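Local coordinates for protein ethylbenzene dehydrogenase alpha-subunit (PDB 2IVF) that is the molybdenum-containing alpha subunit of a molybdopterin oxidoreductase and binds two guanine dinucleotide pterin cofactors and an iron-sulfur cluster, at residues A202-T207 against L491-K496; D330-V335 against F356-E361; Q767-S772 against V786-P791; V874-K879 against I903-A908. All blocks are in the same frame, centred on the assembly; numbering follows the deposited sequence.

Interaction 1. Residues A202-T207 against L491-K496; sequences AGFRMT and LGVMSK
Arg205, on helix 197-210, reaches past Gly492 to the C-terminal end of helix 486-493, a helix-to-helix contact within the molybdopterin oxidoreductase part of the chain. Its guanidinium takes up the carbonyl of Met494, the first residue to leave helical geometry. The grip is end-on and to a single atom: Arg205 NH1 lies 2.9 Å from Met494 O, and Arg205 NH2 lies 3.0 Å from the same oxygen, which sits in the guanidinium plane. Arg205 NH1 also gives a weak bond to Leu491 O. A long, positively charged residue suits this carbonyl-rich helix end. Chi1 (-174°) sets Arg205 CG anti to the backbone N and near Gly492 O; the chain then runs extended to NE. Gly492, with no side chain, lets the Phe204 ring approach its CA, 3.8 Å from CD2 of Phe204. Further out, Phe727 O accepts from Arg205 NE and Lys726 O from Arg205 NH2, and Trp688 of helix 687-704 touches the arginine. Phe204 CE2 meets Val493 CG1 at 3.6 Å, the two side chains crossing obliquely.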
loop_
_atom_site.group_PDB
_atom_site.type_symbol
_atom_site.label_atom_id
_atom_site.label_comp_id
_atom_site.label_asym_id
_atom_site.label_seq_id
_atom_site.Cartn_x
_atom_site.Cartn_y
_atom_site.Cartn_z
ATOM N N ALA A 202 -20.285 -10.885 13.864
ATOM C CA ALA A 202 -20.138 -11.821 14.998
ATOM C C ALA A 202 -19.780 -11.107 16.312
ATOM O O ALA A 202 -20.441 -11.290 17.334
ATOM C CB ALA A 202 -19.078 -12.841 14.653
ATOM N N GLY A 203 -18.749 -10.266 16.268
ATOM C CA GLY A 203 -18.229 -9.600 17.470
ATOM C C GLY A 203 -19.268 -8.658 18.046
ATOM O O GLY A 203 -19.502 -8.617 19.253
ATOM N N PHE A 204 -19.922 -7.919 17.161
ATOM C CA PHE A 204 -20.986 -7.012 17.588
ATOM C C PHE A 204 -22.190 -7.756 18.160
ATOM O O PHE A 204 -22.748 -7.384 19.206
ATOM C CB PHE A 204 -21.393 -6.140 16.411
ATOM C CG PHE A 204 -22.600 -5.295 16.666
ATOM C CD1 PHE A 204 -22.675 -4.469 17.784
ATOM C CD2 PHE A 204 -23.660 -5.312 15.777
ATOM C CE1 PHE A 204 -23.787 -3.685 18.023
ATOM C CE2 PHE A 204 -24.802 -4.523 16.021
ATOM C CZ PHE A 204 -24.861 -3.727 17.159
ATOM N N ARG A 205 -22.571 -8.838 17.482
ATOM C CA ARG A 205 -23.697 -9.639 17.899
ATOM C C ARG A 205 -23.405 -10.221 19.287
ATOM O O ARG A 205 -24.255 -10.254 20.179
ATOM C CB ARG A 205 -23.927 -10.732 16.859
ATOM C CG ARG A 205 -25.158 -11.581 17.080
ATOM C CD ARG A 205 -25.343 -12.530 15.887
ATOM N NE ARG A 205 -26.553 -13.287 16.091
ATOM C CZ ARG A 205 -27.775 -12.831 15.846
ATOM N NH1 ARG A 205 -27.957 -11.622 15.368
ATOM N NH2 ARG A 205 -28.804 -13.587 16.100
ATOM N N MET A 206 -22.192 -10.733 19.454
ATOM C CA MET A 206 -21.762 -11.266 20.747
ATOM C C MET A 206 -21.863 -10.229 21.857
ATOM O O MET A 206 -22.449 -10.476 22.898
ATOM C CB MET A 206 -20.328 -11.773 20.614
ATOM C CG MET A 206 -19.714 -12.349 21.881
ATOM S SD MET A 206 -17.914 -12.248 21.771
ATOM C CE MET A 206 -17.665 -10.789 20.782
ATOM N N THR A 207 -21.301 -9.055 21.616
ATOM C CA THR A 207 -21.274 -8.018 22.627
ATOM C C THR A 207 -22.683 -7.565 22.935
ATOM O O THR A 207 -23.098 -7.484 24.084
ATOM C CB THR A 207 -20.370 -6.849 22.179
ATOM O OG1 THR A 207 -19.100 -7.388 21.751
ATOM C CG2 THR A 207 -20.194 -5.849 23.352
ATOM N N LEU A 491 -27.406 -8.434 10.555
ATOM C CA LEU A 491 -26.809 -9.672 11.032
ATOM C C LEU A 491 -26.476 -9.548 12.516
ATOM O O LEU A 491 -26.640 -10.491 13.274
ATOM C CB LEU A 491 -25.569 -10.010 10.237
ATOM C CG LEU A 491 -24.895 -11.316 10.603
ATOM C CD1 LEU A 491 -25.814 -12.465 10.324
ATOM C CD2 LEU A 491 -23.583 -11.457 9.809
ATOM N N GLY A 492 -26.048 -8.368 12.918
ATOM C CA GLY A 492 -25.670 -8.122 14.271
ATOM C C GLY A 492 -26.794 -8.103 15.273
ATOM O O GLY A 492 -26.565 -8.433 16.437
ATOM N N VAL A 493 -28.009 -7.735 14.849
ATOM C CA VAL A 493 -29.113 -7.551 15.818
ATOM C C VAL A 493 -30.328 -8.407 15.636
ATOM O O VAL A 493 -31.086 -8.573 16.588
ATOM C CB VAL A 493 -29.578 -6.083 15.918
ATOM C CG1 VAL A 493 -28.371 -5.195 16.348
ATOM C CG2 VAL A 493 -30.180 -5.591 14.608
ATOM N N MET A 494 -30.548 -8.990 14.465
ATOM C CA MET A 494 -31.798 -9.682 14.276
ATOM C C MET A 494 -31.865 -10.931 15.122
ATOM O O MET A 494 -30.858 -11.589 15.343
ATOM C CB MET A 494 -31.995 -10.040 12.821
ATOM C CG MET A 494 -32.303 -8.831 11.977
ATOM S SD MET A 494 -32.696 -9.248 10.248
ATOM C CE MET A 494 -31.251 -10.184 9.724
ATOM N N SER A 495 -33.060 -11.261 15.553
ATOM C CA SER A 495 -33.284 -12.465 16.306
ATOM C C SER A 495 -33.589 -13.668 15.407
ATOM O O SER A 495 -33.515 -14.800 15.857
ATOM C CB SER A 495 -34.389 -12.248 17.331
ATOM O OG SER A 495 -35.608 -11.989 16.689
ATOM N N LYS A 496 -33.892 -13.426 14.134
ATOM C CA LYS A 496 -34.207 -14.501 13.214
ATOM C C LYS A 496 -33.888 -14.058 11.802
ATOM O O LYS A 496 -33.639 -12.873 11.576
ATOM C CB LYS A 496 -35.667 -14.880 13.355
ATOM C CG LYS A 496 -36.633 -13.820 12.982
ATOM C CD LYS A 496 -37.985 -14.158 13.558
ATOM C CE LYS A 496 -39.023 -13.179 13.054
ATOM N NZ LYS A 496 -40.409 -13.649 13.338
#

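Interaction 2. Residues D330-V335 against F356-E361; sequences DLPLLV and FYFFDE
A type I beta turn, Asp330 to Leu333, leads into strand 334-336, and its last residues pack against strand 356-360, which pairs with strand 365-369 in a two-stranded antiparallel hairpin. One direct backbone bond joins the segments: Leu334 N donates to Tyr357 O at 2.9 Å, and Leu333 CA adds a CA-H...O contact to that oxygen. Two waters extend the link. One gives a proton to Pro332 O and accepts from Phe359 N at 2.9 Å; the other lies beside Leu334 O and accepts from Tyr357 N at 2.8 Å. Water thus serves backbone groups that the segments do not join directly.

The side chains fill in around this polar line. The compact, apolar ring of Pro332 suits packing on Phe358, and the two lie side by side, pointing the same way. Leu333 crosses that phenylalanine obliquely, with CD2 3.8 Å from Phe358 CE1, while Leu334 crosses Tyr357 at about a right angle and brings CD1 to 3.9 Å from Tyr357 CB. The turn itself is held from outside, since the Asp330 carboxylate accepts from the backbone nitrogens of Phe814 and Tyr815. Although CB of Phe358 points away from the turn, CG set anti to the carbonyl carbon (chi1 -62°) starts the ring back toward it, and Phe358 CE1 ends 3.5 Å from Pro332 CG.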
loop_
_atom_site.group_PDB
_atom_site.type_symbol
_atom_site.label_atom_id
_atom_site.label_comp_id
_atom_site.label_asym_id
_atom_site.label_seq_id
_atom_site.Cartn_x
_atom_site.Cartn_y
_atom_site.Cartn_z
ATOM N N ASP A 330 -26.737 29.323 5.918
ATOM C CA ASP A 330 -27.134 30.253 6.939
ATOM C C ASP A 330 -26.554 31.632 6.680
ATOM O O ASP A 330 -26.816 32.538 7.450
ATOM C CB ASP A 330 -26.779 29.741 8.340
ATOM C CG ASP A 330 -25.286 29.663 8.607
ATOM O OD1 ASP A 330 -24.491 29.600 7.634
ATOM O OD2 ASP A 330 -24.916 29.657 9.819
ATOM N N LEU A 331 -25.804 31.806 5.587
ATOM C CA LEU A 331 -25.174 33.099 5.334
ATOM C C LEU A 331 -26.161 34.281 5.311
ATOM O O LEU A 331 -25.822 35.365 5.753
ATOM C CB LEU A 331 -24.274 33.079 4.075
ATOM C CG LEU A 331 -23.063 32.137 4.032
ATOM C CD1 LEU A 331 -22.087 32.657 2.971
ATOM C CD2 LEU A 331 -22.387 31.951 5.347
ATOM N N PRO A 332 -27.379 34.104 4.763
ATOM C CA PRO A 332 -28.342 35.213 4.886
ATOM C C PRO A 332 -29.170 35.271 6.178
ATOM O O PRO A 332 -30.001 36.150 6.296
ATOM C CB PRO A 332 -29.281 34.969 3.704
ATOM C CG PRO A 332 -29.306 33.514 3.593
ATOM C CD PRO A 332 -27.906 33.036 3.881
ATOM N N LEU A 333 -28.976 34.360 7.130
ATOM C CA LEU A 333 -29.818 34.393 8.326
ATOM C C LEU A 333 -29.299 35.472 9.251
ATOM O O LEU A 333 -28.084 35.705 9.332
ATOM C CB LEU A 333 -29.863 33.054 9.049
ATOM C CG LEU A 333 -30.565 31.918 8.291
ATOM C CD1 LEU A 333 -30.508 30.628 9.083
ATOM C CD2 LEU A 333 -32.041 32.253 7.968
ATOM N N LEU A 334 -30.230 36.107 9.943
ATOM C CA LEU A 334 -29.919 37.239 10.799
ATOM C C LEU A 334 -29.504 36.826 12.201
ATOM O O LEU A 334 -30.073 35.908 12.811
ATOM C CB LEU A 334 -31.106 38.157 10.878
ATOM C CG LEU A 334 -31.544 38.857 9.593
ATOM C CD1 LEU A 334 -32.881 39.594 9.902
ATOM C CD2 LEU A 334 -30.475 39.844 9.113
ATOM N N VAL A 335 -28.499 37.545 12.688
ATOM C CA VAL A 335 -27.887 37.326 13.960
ATOM C C VAL A 335 -27.980 38.636 14.714
ATOM O O VAL A 335 -27.863 39.713 14.132
ATOM C CB VAL A 335 -26.412 36.861 13.791
ATOM C CG1 VAL A 335 -25.778 36.649 15.137
ATOM C CG2 VAL A 335 -26.360 35.585 13.001
ATOM N N PHE A 356 -36.075 31.268 12.210
ATOM C CA PHE A 356 -35.073 32.300 11.960
ATOM C C PHE A 356 -35.486 33.211 10.819
ATOM O O PHE A 356 -36.570 33.023 10.229
ATOM C CB PHE A 356 -33.711 31.673 11.753
ATOM C CG PHE A 356 -33.282 30.793 12.874
ATOM C CD1 PHE A 356 -33.268 31.250 14.177
ATOM C CD2 PHE A 356 -32.870 29.506 12.635
ATOM C CE1 PHE A 356 -32.867 30.438 15.197
ATOM C CE2 PHE A 356 -32.464 28.694 13.667
ATOM C CZ PHE A 356 -32.455 29.164 14.941
ATOM N N TYR A 357 -34.655 34.224 10.546
ATOM C CA TYR A 357 -35.033 35.289 9.634
ATOM C C TYR A 357 -34.027 35.628 8.564
ATOM O O TYR A 357 -32.812 35.616 8.798
ATOM C CB TYR A 357 -35.313 36.558 10.413
ATOM C CG TYR A 357 -36.554 36.475 11.263
ATOM C CD1 TYR A 357 -37.779 36.905 10.768
ATOM C CD2 TYR A 357 -36.508 35.934 12.537
ATOM C CE1 TYR A 357 -38.890 36.807 11.492
ATOM C CE2 TYR A 357 -37.625 35.842 13.285
ATOM C CZ TYR A 357 -38.820 36.291 12.767
ATOM O OH TYR A 357 -39.963 36.235 13.514
ATOM N N PHE A 358 -34.572 35.921 7.384
ATOM C CA PHE A 358 -33.888 36.662 6.339
ATOM C C PHE A 358 -34.234 38.142 6.488
ATOM O O PHE A 358 -35.166 38.517 7.216
ATOM C CB PHE A 358 -34.379 36.258 4.951
ATOM C CG PHE A 358 -34.146 34.819 4.584
ATOM C CD1 PHE A 358 -32.916 34.246 4.682
ATOM C CD2 PHE A 358 -35.183 34.053 4.076
ATOM C CE1 PHE A 358 -32.710 32.926 4.288
ATOM C CE2 PHE A 358 -34.980 32.734 3.685
ATOM C CZ PHE A 358 -33.740 32.175 3.786
ATOM N N PHE A 359 -33.496 38.985 5.785
ATOM C CA PHE A 359 -33.953 40.344 5.601
ATOM C C PHE A 359 -34.334 40.491 4.142
ATOM O O PHE A 359 -33.571 40.086 3.258
ATOM C CB PHE A 359 -32.912 41.385 5.984
ATOM C CG PHE A 359 -33.494 42.759 6.140
ATOM C CD1 PHE A 359 -33.590 43.616 5.052
ATOM C CD2 PHE A 359 -34.014 43.161 7.351
ATOM C CE1 PHE A 359 -34.154 44.874 5.172
ATOM C CE2 PHE A 359 -34.595 44.427 7.484
ATOM C CZ PHE A 359 -34.656 45.282 6.383
ATOM N N ASP A 360 -35.518 41.067 3.915
ATOM C CA ASP A 360 -35.995 41.387 2.577
ATOM C C ASP A 360 -35.836 42.878 2.369
ATOM O O ASP A 360 -36.574 43.667 2.957
ATOM C CB ASP A 360 -37.460 40.984 2.396
ATOM C CG ASP A 360 -37.935 41.148 0.963
ATOM O OD1 ASP A 360 -37.208 41.767 0.158
ATOM O OD2 ASP A 360 -39.034 40.654 0.629
ATOM N N GLU A 361 -34.857 43.243 1.547
ATOM C CA GLU A 361 -34.474 44.629 1.344
ATOM C C GLU A 361 -35.577 45.373 0.605
ATOM O O GLU A 361 -35.925 46.494 0.984
ATOM C CB GLU A 361 -33.148 44.728 0.580
ATOM C CG GLU A 361 -31.928 44.284 1.413
ATOM C CD GLU A 361 -30.687 43.896 0.574
ATOM O OE1 GLU A 361 -30.718 42.864 -0.165
ATOM O OE2 GLU A 361 -29.657 44.608 0.697
HETATM O O HOH W 1 -31.073 37.979 4.638
HETATM O O HOH W 2 -32.469 34.812 12.146
#

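Interaction 3. Residues Q767-S772 against V786-P791; sequences QTRFLS and VDVTKP. With GOL (glycerol), chain F; ACT (acetate ion), chain J.
A surface site holding glycerol, probably from the crystallisation liquor, lies between Arg769 and Val788. Glycerol O2 receives Arg769 NE at 2.8 Å and Arg769 NH2 at 3.0 Å near the edge of the guanidinium, and itself donates to Val788 O at 2.7 Å, so the alcohol joins an arginine to a backbone carbonyl. The extended arginine chain suits this reach; its NH2 has a second partner in Pro113 O, and NH1 forms a salt bridge with a bound MES molecule. Asp242 and Tyr122 also bond to the glycerol.

Beside the site, apolar branches meet without any direct hydrogen bond between the segments. Val788 CG1 touches Leu771 CD2 at 3.6 Å, the two side chains crossing obliquely, and also approaches Phe770 O. Val786 directs CG2 at the edge of the Phe770 ring, 4.2 Å from Phe770 CE1. Here the chain leaves strand 767-769, an outer strand of a three-stranded antiparallel sheet, and faces a type I turn from Asp787 to Lys790. That turn contains an Asx turn: the short aspartate chain places Asp787 OD1 2.9 Å from Thr789 N, and threonine adds its hydroxyl to the same oxygen from the same face of the carboxylate. A water donates to both Leu771 O and Val786 O, while Val786 N bonds at 2.8 Å to O of an acetate, like MES probably from the liquor.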
loop_
_atom_site.group_PDB
_atom_site.type_symbol
_atom_site.label_atom_id
_atom_site.label_comp_id
_atom_site.label_asym_id
_atom_site.label_seq_id
_atom_site.Cartn_x
_atom_site.Cartn_y
_atom_site.Cartn_z
ATOM N N GLN A 767 -19.145 -10.377 -8.362
ATOM C CA GLN A 767 -19.351 -9.016 -7.888
ATOM C C GLN A 767 -20.566 -8.398 -8.548
ATOM O O GLN A 767 -21.013 -8.820 -9.618
ATOM C CB GLN A 767 -18.133 -8.114 -8.154
ATOM C CG GLN A 767 -17.989 -7.797 -9.571
ATOM C CD GLN A 767 -16.825 -6.829 -9.843
ATOM O OE1 GLN A 767 -15.688 -7.276 -9.884
ATOM N NE2 GLN A 767 -17.106 -5.536 -10.062
ATOM N N THR A 768 -21.090 -7.377 -7.885
ATOM C CA THR A 768 -22.220 -6.609 -8.366
ATOM C C THR A 768 -22.219 -5.201 -7.799
ATOM O O THR A 768 -21.942 -5.007 -6.618
ATOM C CB THR A 768 -23.602 -7.290 -8.048
ATOM O OG1 THR A 768 -24.553 -6.728 -8.939
ATOM C CG2 THR A 768 -24.112 -7.099 -6.594
ATOM N N ARG A 769 -22.519 -4.230 -8.660
ATOM C CA ARG A 769 -22.801 -2.855 -8.217
ATOM C C ARG A 769 -23.954 -2.818 -7.243
ATOM O O ARG A 769 -24.967 -3.465 -7.430
ATOM C CB ARG A 769 -23.121 -1.962 -9.425
ATOM C CG ARG A 769 -21.892 -1.393 -10.060
ATOM C CD ARG A 769 -22.220 -0.907 -11.373
ATOM N NE ARG A 769 -21.348 0.159 -11.823
ATOM C CZ ARG A 769 -20.286 0.026 -12.614
ATOM N NH1 ARG A 769 -19.814 -1.157 -12.917
ATOM N NH2 ARG A 769 -19.676 1.120 -13.041
ATOM N N PHE A 770 -23.816 -2.048 -6.188
ATOM C CA PHE A 770 -24.941 -1.878 -5.295
ATOM C C PHE A 770 -25.966 -0.919 -5.863
ATOM O O PHE A 770 -25.641 -0.014 -6.670
ATOM C CB PHE A 770 -24.497 -1.547 -3.869
ATOM C CG PHE A 770 -23.685 -0.282 -3.687
ATOM C CD1 PHE A 770 -24.295 0.986 -3.724
ATOM C CD2 PHE A 770 -22.375 -0.367 -3.247
ATOM C CE1 PHE A 770 -23.539 2.152 -3.442
ATOM C CE2 PHE A 770 -21.651 0.773 -2.940
ATOM C CZ PHE A 770 -22.231 2.025 -3.028
ATOM N N LEU A 771 -27.211 -1.146 -5.521
ATOM C CA LEU A 771 -28.286 -0.393 -6.141
ATOM C C LEU A 771 -28.875 0.684 -5.224
ATOM O O LEU A 771 -29.770 1.435 -5.611
ATOM C CB LEU A 771 -29.380 -1.341 -6.584
ATOM C CG LEU A 771 -28.917 -2.425 -7.563
ATOM C CD1 LEU A 771 -30.094 -3.303 -7.895
ATOM C CD2 LEU A 771 -28.352 -1.756 -8.823
ATOM N N SER A 772 -28.397 0.728 -4.007
ATOM C CA SER A 772 -28.847 1.748 -3.057
ATOM C C SER A 772 -27.917 1.765 -1.852
ATOM O O SER A 772 -27.057 0.892 -1.719
ATOM C CB SER A 772 -30.265 1.482 -2.584
ATOM O OG SER A 772 -30.279 0.554 -1.553
ATOM N N VAL A 786 -29.036 6.226 -5.761
ATOM C CA VAL A 786 -28.002 5.581 -6.570
ATOM C C VAL A 786 -28.605 5.230 -7.925
ATOM O O VAL A 786 -29.687 4.671 -7.987
ATOM C CB VAL A 786 -27.451 4.316 -5.886
ATOM C CG1 VAL A 786 -26.516 3.593 -6.832
ATOM C CG2 VAL A 786 -26.772 4.634 -4.478
ATOM N N ASP A 787 -27.922 5.623 -9.002
ATOM C CA ASP A 787 -28.305 5.326 -10.369
ATOM C C ASP A 787 -27.021 4.752 -11.001
ATOM O O ASP A 787 -26.036 5.449 -11.213
ATOM C CB ASP A 787 -28.751 6.576 -11.097
ATOM C CG ASP A 787 -29.028 6.331 -12.565
ATOM O OD1 ASP A 787 -28.657 5.251 -13.110
ATOM O OD2 ASP A 787 -29.609 7.212 -13.201
ATOM N N VAL A 788 -27.017 3.463 -11.224
ATOM C CA VAL A 788 -25.783 2.799 -11.627
ATOM C C VAL A 788 -25.307 3.251 -12.980
ATOM O O VAL A 788 -24.194 2.942 -13.359
ATOM C CB VAL A 788 -25.952 1.242 -11.617
ATOM C CG1 VAL A 788 -26.204 0.767 -10.176
ATOM C CG2 VAL A 788 -27.041 0.766 -12.599
ATOM N N THR A 789 -26.134 3.986 -13.724
ATOM C CA THR A 789 -25.730 4.484 -15.042
ATOM C C THR A 789 -24.950 5.778 -14.979
ATOM O O THR A 789 -24.567 6.290 -15.993
ATOM C CB THR A 789 -26.931 4.735 -15.960
ATOM O OG1 THR A 789 -27.706 5.837 -15.457
ATOM C CG2 THR A 789 -27.801 3.498 -16.132
ATOM N N LYS A 790 -24.758 6.356 -13.789
ATOM C CA LYS A 790 -23.962 7.581 -13.653
ATOM C C LYS A 790 -23.188 7.609 -12.369
ATOM O O LYS A 790 -23.560 6.898 -11.411
ATOM C CB LYS A 790 -24.888 8.790 -13.649
ATOM C CG LYS A 790 -25.897 8.770 -12.543
ATOM C CD LYS A 790 -26.945 9.925 -12.624
ATOM C CE LYS A 790 -27.538 10.011 -13.967
ATOM N NZ LYS A 790 -28.915 10.579 -13.930
ATOM N N PRO A 791 -22.119 8.433 -12.307
ATOM C CA PRO A 791 -21.375 8.541 -11.088
ATOM C C PRO A 791 -22.228 8.976 -9.884
ATOM O O PRO A 791 -23.204 9.733 -10.010
ATOM C CB PRO A 791 -20.282 9.567 -11.412
ATOM C CG PRO A 791 -20.108 9.506 -12.869
ATOM C CD PRO A 791 -21.499 9.234 -13.389
HETATM C C1 GOL F . -20.809 4.770 -10.881
HETATM O O1 GOL F . -19.622 4.286 -11.477
HETATM C C2 GOL F . -21.965 3.782 -10.918
HETATM O O2 GOL F . -21.905 2.895 -12.003
HETATM C C3 GOL F . -21.983 2.892 -9.714
HETATM O O3 GOL F . -23.000 1.931 -9.848
HETATM C C ACT J . -32.017 4.287 -4.541
HETATM O O ACT J . -30.867 4.759 -4.307
HETATM O OXT ACT J . -32.087 3.163 -5.130
HETATM C CH3 ACT J . -33.268 5.014 -4.122
HETATM O O HOH W 3 -30.231 2.061 -8.193
#

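Interaction 4. Residues V874-K879 against I903-A908; sequences VHMNSK and IMVRTA
His875 and Arg906 lie side by side on one face of a parallel strand pair, pointing the same way, with the ring and guanidinium planes 74° apart. Arg906 CD sits over the centre of the imidazole, 3.5 Å from the centroid of the His875 ring, a CH-pi contact between a flat ring and a polarised methylene. The bend at chi3 (-78°) turns Arg906 NE away from an extended course. Beyond it, NE and NH2 bond to Gln134 and Trp130 of the beta subunit, so this arginine serves the subunit interface as well as the strand pair. Tyr919 meets the His875 ring edge-to-face.

On the other face Val874, Ile903, Met876 and Val905 make apolar contacts. Val874 crosses Ile903 at about a right angle, with Val874 CG1 only 3.4 Å from Ile903 CG2, a tight fit for branched residues. Met876, long and unbranched, crosses Val905 obliquely and carries SD to 3.8 Å from Val905 CG1.

The backbones beneath are bonded in parallel register: Arg906 N to Val874 O at 2.8 Å, and Met876 N to Arg906 O at 2.8 Å. At the strand's end Asn877 is the N-cap of helix 878-883; its OD1 accepts from Asp880 N and weakly from Lys879 N, while ND2 bonds to Val911 O. These are neighbouring parallel strands of a mixed sheet, consistent with the double-psi beta-barrel clan to which the molybdopterin dinucleotide-binding domain belongs.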
loop_
_atom_site.group_PDB
_atom_site.type_symbol
_atom_site.label_atom_id
_atom_site.label_comp_id
_atom_site.label_asym_id
_atom_site.label_seq_id
_atom_site.Cartn_x
_atom_site.Cartn_y
_atom_site.Cartn_z
ATOM N N VAL A 874 11.104 7.245 9.469
ATOM C CA VAL A 874 10.607 8.600 9.545
ATOM C C VAL A 874 11.151 9.405 8.357
ATOM O O VAL A 874 12.342 9.359 8.077
ATOM C CB VAL A 874 10.969 9.319 10.851
ATOM C CG1 VAL A 874 12.487 9.391 11.029
ATOM C CG2 VAL A 874 10.356 10.702 10.839
ATOM N N HIS A 875 10.266 10.083 7.611
ATOM C CA HIS A 875 10.725 10.929 6.513
ATOM C C HIS A 875 11.000 12.321 7.058
ATOM O O HIS A 875 10.139 12.926 7.711
ATOM C CB HIS A 875 9.702 11.090 5.397
ATOM C CG HIS A 875 9.281 9.803 4.740
ATOM N ND1 HIS A 875 8.902 9.748 3.413
ATOM C CD2 HIS A 875 9.147 8.546 5.225
ATOM C CE1 HIS A 875 8.573 8.500 3.105
ATOM N NE2 HIS A 875 8.711 7.753 4.186
ATOM N N MET A 876 12.203 12.807 6.798
ATOM C CA MET A 876 12.606 14.129 7.232
ATOM C C MET A 876 13.057 14.932 6.048
ATOM O O MET A 876 13.652 14.396 5.112
ATOM C CB MET A 876 13.796 14.050 8.184
ATOM C CG MET A 876 13.553 13.364 9.485
ATOM S SD MET A 876 15.040 13.443 10.497
ATOM C CE MET A 876 15.109 15.234 10.799
ATOM N N ASN A 877 12.820 16.232 6.085
ATOM C CA ASN A 877 13.453 17.120 5.115
ATOM C C ASN A 877 14.963 17.005 5.175
ATOM O O ASN A 877 15.572 16.995 6.253
ATOM C CB ASN A 877 13.058 18.571 5.402
ATOM C CG ASN A 877 13.696 19.538 4.426
ATOM O OD1 ASN A 877 14.836 20.009 4.640
ATOM N ND2 ASN A 877 13.017 19.765 3.317
ATOM N N SER A 878 15.597 16.946 4.001
ATOM C CA SER A 878 17.040 16.699 3.931
ATOM C C SER A 878 17.862 17.703 4.719
ATOM O O SER A 878 18.820 17.335 5.377
ATOM C CB SER A 878 17.522 16.763 2.459
ATOM O OG SER A 878 16.740 15.928 1.656
ATOM N N LYS A 879 17.518 18.977 4.615
ATOM C CA LYS A 879 18.269 19.987 5.314
ATOM C C LYS A 879 18.047 19.903 6.803
ATOM O O LYS A 879 18.990 20.052 7.554
ATOM C CB LYS A 879 17.947 21.387 4.821
ATOM C CG LYS A 879 18.868 22.442 5.404
ATOM C CD LYS A 879 18.517 23.811 4.830
ATOM C CE LYS A 879 19.612 24.823 5.052
ATOM N NZ LYS A 879 19.478 25.430 6.396
ATOM N N ILE A 903 13.650 5.257 15.280
ATOM C CA ILE A 903 13.161 4.976 13.946
ATOM C C ILE A 903 14.248 5.303 12.951
ATOM O O ILE A 903 15.074 6.180 13.221
ATOM C CB ILE A 903 11.906 5.822 13.718
ATOM C CG1 ILE A 903 11.121 5.321 12.522
ATOM C CG2 ILE A 903 12.283 7.294 13.687
ATOM C CD1 ILE A 903 9.651 5.855 12.507
ATOM N N MET A 904 14.289 4.556 11.851
ATOM C CA MET A 904 15.227 4.808 10.756
ATOM C C MET A 904 14.809 6.036 9.975
ATOM O O MET A 904 13.621 6.233 9.722
ATOM C CB MET A 904 15.317 3.612 9.822
ATOM C CG MET A 904 16.117 3.900 8.517
ATOM S SD MET A 904 16.297 2.445 7.509
ATOM C CE MET A 904 17.647 1.580 8.332
ATOM N N VAL A 905 15.785 6.814 9.515
ATOM C CA VAL A 905 15.528 8.065 8.866
ATOM C C VAL A 905 15.622 7.894 7.356
ATOM O O VAL A 905 16.539 7.252 6.820
ATOM C CB VAL A 905 16.523 9.146 9.302
ATOM C CG1 VAL A 905 16.338 10.458 8.463
ATOM C CG2 VAL A 905 16.362 9.449 10.788
ATOM N N ARG A 906 14.614 8.416 6.696
ATOM C CA ARG A 906 14.663 8.681 5.256
ATOM C C ARG A 906 14.736 10.193 5.064
ATOM O O ARG A 906 13.900 10.902 5.565
ATOM C CB ARG A 906 13.387 8.172 4.626
ATOM C CG ARG A 906 13.095 8.725 3.212
ATOM C CD ARG A 906 11.968 7.946 2.560
ATOM N NE ARG A 906 12.441 6.681 2.049
ATOM C CZ ARG A 906 11.814 5.523 2.157
ATOM N NH1 ARG A 906 10.667 5.414 2.795
ATOM N NH2 ARG A 906 12.386 4.461 1.640
ATOM N N THR A 907 15.722 10.692 4.330
ATOM C CA THR A 907 15.785 12.136 4.051
ATOM C C THR A 907 15.222 12.381 2.668
ATOM O O THR A 907 15.494 11.614 1.759
ATOM C CB THR A 907 17.213 12.678 4.140
ATOM O OG1 THR A 907 18.052 11.995 3.207
ATOM C CG2 THR A 907 17.779 12.470 5.519
ATOM N N ALA A 908 14.404 13.418 2.518
ATOM C CA ALA A 908 13.823 13.744 1.207
ATOM C C ALA A 908 13.612 15.255 1.123
ATOM O O ALA A 908 13.243 15.868 2.098
ATOM C CB ALA A 908 12.521 12.996 1.012
#

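The four contacts are separate, none touching another. Interactions 1 and 3 are the nearest pair, about 15 Å between nearest atoms, and interactions 2 and 4 the farthest, with centres 52 Å apart. Along the chain, interaction 2 is nested inside the loop closed by interaction 1, and both belong to the molybdopterin oxidoreductase part of the chain; interaction 4 lies in the dinucleotide-binding domain, across the chain's centre from interaction 1. The Phe770 side chain of interaction 3 is about 13 Å from the iron-sulfur cluster. In interaction 4, the His875 side chain is about 9 Å from the pterin guanosine dinucleotide MGD, and that of Ile903 about 11 Å from the pterin guanylate ester MD1.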